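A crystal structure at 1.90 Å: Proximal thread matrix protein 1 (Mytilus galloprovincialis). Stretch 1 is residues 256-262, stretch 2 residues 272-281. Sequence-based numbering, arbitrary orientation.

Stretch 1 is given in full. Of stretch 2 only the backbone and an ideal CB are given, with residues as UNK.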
ATOM      1  N   ALA A 256     -14.617  -1.748   9.283  1.00 13.25           N
ATOM      2  CA  ALA A 256     -15.481  -2.918   9.224  1.00 13.83           C
ATOM      3  C   ALA A 256     -14.728  -4.220   9.463  1.00 15.04           C
ATOM      4  O   ALA A 256     -13.772  -4.544   8.744  1.00 16.63           O
ATOM      5  CB  ALA A 256     -16.220  -2.952   7.891  1.00 16.39           C
ATOM      6  N   PHE A 257     -15.160  -4.967  10.484  1.00 14.79           N
ATOM      7  CA  PHE A 257     -14.703  -6.339  10.667  1.00 13.38           C
ATOM      8  C   PHE A 257     -15.546  -7.229   9.776  1.00 15.37           C
ATOM      9  O   PHE A 257     -16.767  -7.220   9.861  1.00 15.96           O
ATOM     10  CB  PHE A 257     -14.879  -6.810  12.106  1.00 15.79           C
ATOM     11  CG  PHE A 257     -14.003  -6.096  13.090  1.00 14.70           C
ATOM     12  CD1 PHE A 257     -12.648  -6.332  13.114  1.00 19.42           C
ATOM     13  CD2 PHE A 257     -14.549  -5.209  14.000  1.00 16.84           C
ATOM     14  CE1 PHE A 257     -11.840  -5.674  14.030  1.00 20.33           C
ATOM     15  CE2 PHE A 257     -13.753  -4.553  14.926  1.00 19.79           C
ATOM     16  CZ  PHE A 257     -12.396  -4.785  14.938  1.00 15.76           C
ATOM     17  N   VAL A 258     -14.887  -7.988   8.921  1.00 15.54           N
ATOM     18  CA  VAL A 258     -15.573  -8.919   8.048  1.00 14.28           C
ATOM     19  C   VAL A 258     -15.033 -10.280   8.418  1.00 14.87           C
ATOM     20  O   VAL A 258     -13.899 -10.623   8.051  1.00 14.84           O
ATOM     21  CB  VAL A 258     -15.280  -8.618   6.581  1.00 16.42           C
ATOM     22  CG1 VAL A 258     -15.976  -9.627   5.678  1.00 17.10           C
ATOM     23  CG2 VAL A 258     -15.713  -7.181   6.244  1.00 15.02           C
ATOM     24  N   PHE A 259     -15.801 -11.037   9.190  1.00 14.48           N
ATOM     25  CA  PHE A 259     -15.262 -12.277   9.724  1.00 16.32           C
ATOM     26  C   PHE A 259     -16.097 -13.551   9.591  1.00 17.54           C
ATOM     27  O   PHE A 259     -17.324 -13.535   9.508  1.00 14.91           O
ATOM     28  CB  PHE A 259     -14.795 -12.095  11.161  1.00 18.45           C
ATOM     29  CG  PHE A 259     -15.875 -11.880  12.161  1.00 19.90           C
ATOM     30  CD1 PHE A 259     -16.466 -12.963  12.815  1.00 26.08           C
ATOM     31  CD2 PHE A 259     -16.244 -10.594  12.542  1.00 25.54           C
ATOM     32  CE1 PHE A 259     -17.449 -12.763  13.780  1.00 26.91           C
ATOM     33  CE2 PHE A 259     -17.223 -10.385  13.510  1.00 24.98           C
ATOM     34  CZ  PHE A 259     -17.827 -11.470  14.132  1.00 26.53           C
ATOM     35  N   ASP A 260     -15.335 -14.639   9.558  1.00 17.01           N
ATOM     36  CA  ASP A 260     -15.779 -16.003   9.395  1.00 18.50           C
ATOM     37  C   ASP A 260     -16.663 -16.400  10.568  1.00 20.21           C
ATOM     38  O   ASP A 260     -16.274 -16.246  11.728  1.00 20.53           O
ATOM     39  CB  ASP A 260     -14.508 -16.856   9.344  1.00 18.14           C
ATOM     40  CG  ASP A 260     -14.755 -18.319   9.091  1.00 21.27           C
ATOM     41  OD1 ASP A 260     -15.915 -18.789   9.100  1.00 20.81           O
ATOM     42  OD2 ASP A 260     -13.727 -19.012   8.881  1.00 22.18           O
ATOM     43  N   ALA A 261     -17.862 -16.886  10.259  1.00 17.00           N
ATOM     44  CA  ALA A 261     -18.786 -17.374  11.286  1.00 19.43           C
ATOM     45  C   ALA A 261     -19.238 -18.802  10.993  1.00 22.63           C
ATOM     46  O   ALA A 261     -20.274 -19.248  11.486  1.00 26.76           O
ATOM     47  CB  ALA A 261     -19.991 -16.446  11.414  1.00 22.17           C
ATOM     48  N   SER A 262     -18.437 -19.502  10.196  1.00 20.56           N
ATOM     49  CA  SER A 262     -18.630 -20.913   9.870  1.00 21.93           C
ATOM     50  C   SER A 262     -18.548 -21.834  11.089  1.00 25.69           C
ATOM     51  O   SER A 262     -17.868 -21.539  12.070  1.00 21.67           O
ATOM     52  CB  SER A 262     -17.548 -21.348   8.870  1.00 25.08           C
ATOM     53  OG  SER A 262     -17.449 -22.763   8.810  1.00 37.35           O
ATOM     54  N   UNK A 272     -12.369 -21.180  20.082  1.00 22.97           N
ATOM     55  CA  UNK A 272     -11.818 -20.411  18.962  1.00 23.90           C
ATOM     56  C   UNK A 272     -12.622 -19.152  18.668  1.00 23.71           C
ATOM     57  O   UNK A 272     -12.065 -18.064  18.498  1.00 19.96           O
ATOM     58  CB  UNK A 272     -11.760 -21.284  17.707  1.00 23.90           C
ATOM     59  N   UNK A 273     -13.935 -19.304  18.624  1.00 23.90           N
ATOM     60  CA  UNK A 273     -14.803 -18.221  18.205  1.00 20.73           C
ATOM     61  C   UNK A 273     -14.724 -17.085  19.215  1.00 22.25           C
ATOM     62  O   UNK A 273     -14.668 -15.917  18.840  1.00 21.35           O
ATOM     63  CB  UNK A 273     -16.245 -18.709  18.046  1.00 20.73           C
ATOM     64  N   UNK A 274     -14.689 -17.412  20.505  1.00 20.47           N
ATOM     65  CA  UNK A 274     -14.534 -16.362  21.509  1.00 22.26           C
ATOM     66  C   UNK A 274     -13.156 -15.708  21.452  1.00 19.56           C
ATOM     67  O   UNK A 274     -13.015 -14.518  21.734  1.00 20.79           O
ATOM     68  CB  UNK A 274     -14.776 -16.936  22.907  1.00 22.26           C
ATOM     69  N   UNK A 275     -12.130 -16.488  21.126  1.00 17.74           N
ATOM     70  CA  UNK A 275     -10.786 -15.930  20.995  1.00 19.01           C
ATOM     71  C   UNK A 275     -10.768 -14.887  19.865  1.00 19.78           C
ATOM     72  O   UNK A 275     -10.173 -13.812  19.987  1.00 17.13           O
ATOM     73  CB  UNK A 275      -9.766 -17.038  20.726  1.00 19.01           C
ATOM     74  N   UNK A 276     -11.456 -15.200  18.774  1.00 19.53           N
ATOM     75  CA  UNK A 276     -11.562 -14.280  17.654  1.00 20.19           C
ATOM     76  C   UNK A 276     -12.338 -13.014  18.035  1.00 18.74           C
ATOM     77  O   UNK A 276     -11.928 -11.896  17.702  1.00 19.91           O
ATOM     78  CB  UNK A 276     -12.236 -14.975  16.469  1.00 20.19           C
ATOM     79  N   UNK A 277     -13.442 -13.170  18.758  1.00 19.47           N
ATOM     80  CA  UNK A 277     -14.175 -12.004  19.242  1.00 18.80           C
ATOM     81  C   UNK A 277     -13.313 -11.131  20.155  1.00 20.73           C
ATOM     82  O   UNK A 277     -13.330  -9.899  20.047  1.00 20.89           O
ATOM     83  CB  UNK A 277     -15.437 -12.449  19.985  1.00 18.80           C
ATOM     84  N   UNK A 278     -12.552 -11.754  21.055  1.00 21.50           N
ATOM     85  CA  UNK A 278     -11.706 -10.987  21.963  1.00 21.50           C
ATOM     86  C   UNK A 278     -10.661 -10.194  21.186  1.00 20.59           C
ATOM     87  O   UNK A 278     -10.326  -9.075  21.553  1.00 21.37           O
ATOM     88  CB  UNK A 278     -11.025 -11.914  22.972  1.00 21.50           C
ATOM     89  N   UNK A 279     -10.152 -10.773  20.103  1.00 18.98           N
ATOM     90  CA  UNK A 279      -9.178 -10.086  19.261  1.00 22.50           C
ATOM     91  C   UNK A 279      -9.799  -8.804  18.701  1.00 18.03           C
ATOM     92  O   UNK A 279      -9.214  -7.732  18.781  1.00 18.09           O
ATOM     93  CB  UNK A 279      -8.702 -10.997  18.128  1.00 22.50           C
ATOM     94  N   UNK A 280     -11.009  -8.903  18.166  1.00 18.11           N
ATOM     95  CA  UNK A 280     -11.683  -7.733  17.616  1.00 16.51           C
ATOM     96  C   UNK A 280     -12.036  -6.692  18.683  1.00 18.19           C
ATOM     97  O   UNK A 280     -11.869  -5.487  18.465  1.00 16.58           O
ATOM     98  CB  UNK A 280     -12.954  -8.170  16.885  1.00 16.51           C
ATOM     99  N   UNK A 281     -12.517  -7.148  19.837  1.00 19.32           N
ATOM    100  CA  UNK A 281     -12.784  -6.248  20.957  1.00 21.94           C
ATOM    101  C   UNK A 281     -11.517  -5.526  21.437  1.00 19.65           C
ATOM    102  O   UNK A 281     -11.569  -4.344  21.769  1.00 20.41           O
ATOM    103  CB  UNK A 281     -13.404  -7.032  22.115  1.00 21.94           C
TER

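Residues 272-281 form a regular helix nearly antiparallel to the strand 256-260, at 170° between N-to-C directions and 10.7 Å between axes at closest approach. On this side the strand offers Phe257 and Phe259, and the loop after it the small Ala261.

At position 272 the ideal CB finds nothing of stretch 1 within 5.5 Å, so many residues would suit; it is Asn272, which makes no contact here.

Position 273 points its CA-to-CB bond sideways. A short side chain would fall short, whereas a long or aromatic one could reach the gap beside Phe259 and Ala261. The residue is Tyr273. Its OH lies at the edge of the Phe259 ring, 3.8 Å from Phe259 CE1, and 4.0 Å from Ala261 CB, while its hydrogen bonding is satisfied elsewhere in the structure. Tyr273 CE1 is 3.9 Å from Asp260 O, which meets the tyrosine ring at its edge.

Positions 274 and 275 are out of reach of the strand and restrict little. They are Gln274, whose NE2 donates to OD1 of the residue at 278 (2.9 Å), and Leu275.

Position 276 points toward the strand, but its ideal CB has no neighbour within 5.5 Å. The space in front of Phe259 therefore favours a long apolar chain, with leucine, methionine or phenylalanine all plausible. Met276 extends through chi1 and chi2 t, then turns at chi3 p, bringing CE 3.4 Å from Phe259 CD1 and also 3.4 Å from Asp260 O. That carbonyl oxygen has no hydrogen-bonding partner in the model; its closest contacts across the interface are with carbon atoms, Met276 CE and Tyr273 CE1.

Position 277 points sideways and could carry a polar or apolar chain; Lys277 makes no contact with the strand. Position 278, out of reach, admits many side chains; it is Asn278. Position 279 also points sideways with nothing near its ideal CB, so small or large residues would suit; Phe279 brings its ring end nearer but makes no contact.

Position 280 is the most constrained: its CB points toward the strand and lies 3.9 Å from Phe257 CZ. A slender, flexible apolar chain suits the space between the two phenylalanines. Of the helix residues, Met280 has the largest area covered by stretch 1 (96 Å²). Its CB sits over the face of Phe257, 3.9 Å from the ring centroid, and its CE over the face of Phe259, 3.5 Å from that centroid. Between them, SD approaches Phe259 CD2 to 3.3 Å.

Position 281 points away, so stretch 1 does not limit the choice; Lys281 turns its NZ to Asn278 OD1 (3.2 Å).

Stretch 2 272-281: NYQLMKNFMK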
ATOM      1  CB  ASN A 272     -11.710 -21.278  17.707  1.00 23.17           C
ATOM      2  CG  ASN A 272     -10.530 -22.240  17.761  1.00 23.90           C
ATOM      3  OD1 ASN A 272      -9.622 -22.068  18.567  1.00 22.15           O
ATOM      4  ND2 ASN A 272     -10.533 -23.237  16.891  1.00 25.15           N
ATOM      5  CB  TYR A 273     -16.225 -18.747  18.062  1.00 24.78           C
ATOM      6  CG  TYR A 273     -17.160 -17.850  17.296  1.00 26.28           C
ATOM      7  CD1 TYR A 273     -16.916 -17.512  15.970  1.00 27.05           C
ATOM      8  CD2 TYR A 273     -18.295 -17.348  17.903  1.00 31.82           C
ATOM      9  CE1 TYR A 273     -17.798 -16.688  15.273  1.00 27.48           C
ATOM     10  CE2 TYR A 273     -19.171 -16.549  17.227  1.00 32.99           C
ATOM     11  CZ  TYR A 273     -18.920 -16.214  15.920  1.00 32.29           C
ATOM     12  OH  TYR A 273     -19.818 -15.395  15.283  1.00 39.21           O
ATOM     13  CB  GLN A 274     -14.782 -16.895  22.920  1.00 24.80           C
ATOM     14  CG  GLN A 274     -14.823 -15.789  23.969  1.00 26.68           C
ATOM     15  CD  GLN A 274     -15.963 -14.821  23.723  1.00 30.60           C
ATOM     16  OE1 GLN A 274     -17.074 -15.233  23.381  1.00 34.46           O
ATOM     17  NE2 GLN A 274     -15.692 -13.529  23.868  1.00 28.59           N
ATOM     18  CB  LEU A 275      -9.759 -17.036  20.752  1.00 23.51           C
ATOM     19  CG  LEU A 275      -9.376 -17.894  21.969  1.00 22.19           C
ATOM     20  CD1 LEU A 275      -8.515 -19.066  21.541  1.00 25.64           C
ATOM     21  CD2 LEU A 275      -8.660 -17.063  23.030  1.00 26.51           C
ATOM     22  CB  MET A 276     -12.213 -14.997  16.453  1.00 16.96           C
ATOM     23  CG  MET A 276     -12.245 -14.172  15.173  1.00 21.23           C
ATOM     24  SD  MET A 276     -13.083 -15.072  13.826  1.00 29.68           S
ATOM     25  CE  MET A 276     -14.698 -15.275  14.540  1.00 26.83           C
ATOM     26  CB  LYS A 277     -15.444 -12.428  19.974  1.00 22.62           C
ATOM     27  CG  LYS A 277     -16.509 -13.020  19.082  1.00 23.86           C
ATOM     28  CD  LYS A 277     -17.627 -13.598  19.940  1.00 27.14           C
ATOM     29  CE  LYS A 277     -18.874 -13.855  19.140  1.00 29.21           C
ATOM     30  NZ  LYS A 277     -19.911 -14.537  19.987  1.00 32.29           N
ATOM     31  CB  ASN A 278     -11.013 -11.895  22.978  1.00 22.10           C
ATOM     32  CG  ASN A 278     -11.977 -12.482  24.009  1.00 24.84           C
ATOM     33  OD1 ASN A 278     -13.157 -12.121  24.069  1.00 24.60           O
ATOM     34  ND2 ASN A 278     -11.462 -13.382  24.839  1.00 24.68           N
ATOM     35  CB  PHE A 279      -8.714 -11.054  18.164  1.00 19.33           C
ATOM     36  CG  PHE A 279      -7.797 -10.458  17.127  1.00 16.99           C
ATOM     37  CD1 PHE A 279      -6.467 -10.232  17.401  1.00 19.00           C
ATOM     38  CD2 PHE A 279      -8.254 -10.204  15.849  1.00 19.28           C
ATOM     39  CE1 PHE A 279      -5.619  -9.720  16.440  1.00 21.87           C
ATOM     40  CE2 PHE A 279      -7.400  -9.695  14.874  1.00 18.44           C
ATOM     41  CZ  PHE A 279      -6.088  -9.465  15.172  1.00 19.73           C
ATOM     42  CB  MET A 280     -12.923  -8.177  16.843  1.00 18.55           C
ATOM     43  CG  MET A 280     -12.537  -9.001  15.640  1.00 21.11           C
ATOM     44  SD  MET A 280     -13.910  -9.572  14.646  1.00 30.39           S
ATOM     45  CE  MET A 280     -14.807 -10.572  15.838  1.00 22.14           C
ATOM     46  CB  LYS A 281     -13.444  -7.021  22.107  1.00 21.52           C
ATOM     47  CG  LYS A 281     -14.878  -7.385  21.809  1.00 22.86           C
ATOM     48  CD  LYS A 281     -15.326  -8.646  22.533  1.00 33.09           C
ATOM     49  CE  LYS A 281     -15.031  -8.570  23.999  1.00 31.66           C
ATOM     50  NZ  LYS A 281     -15.334  -9.825  24.734  1.00 31.65           N
TER
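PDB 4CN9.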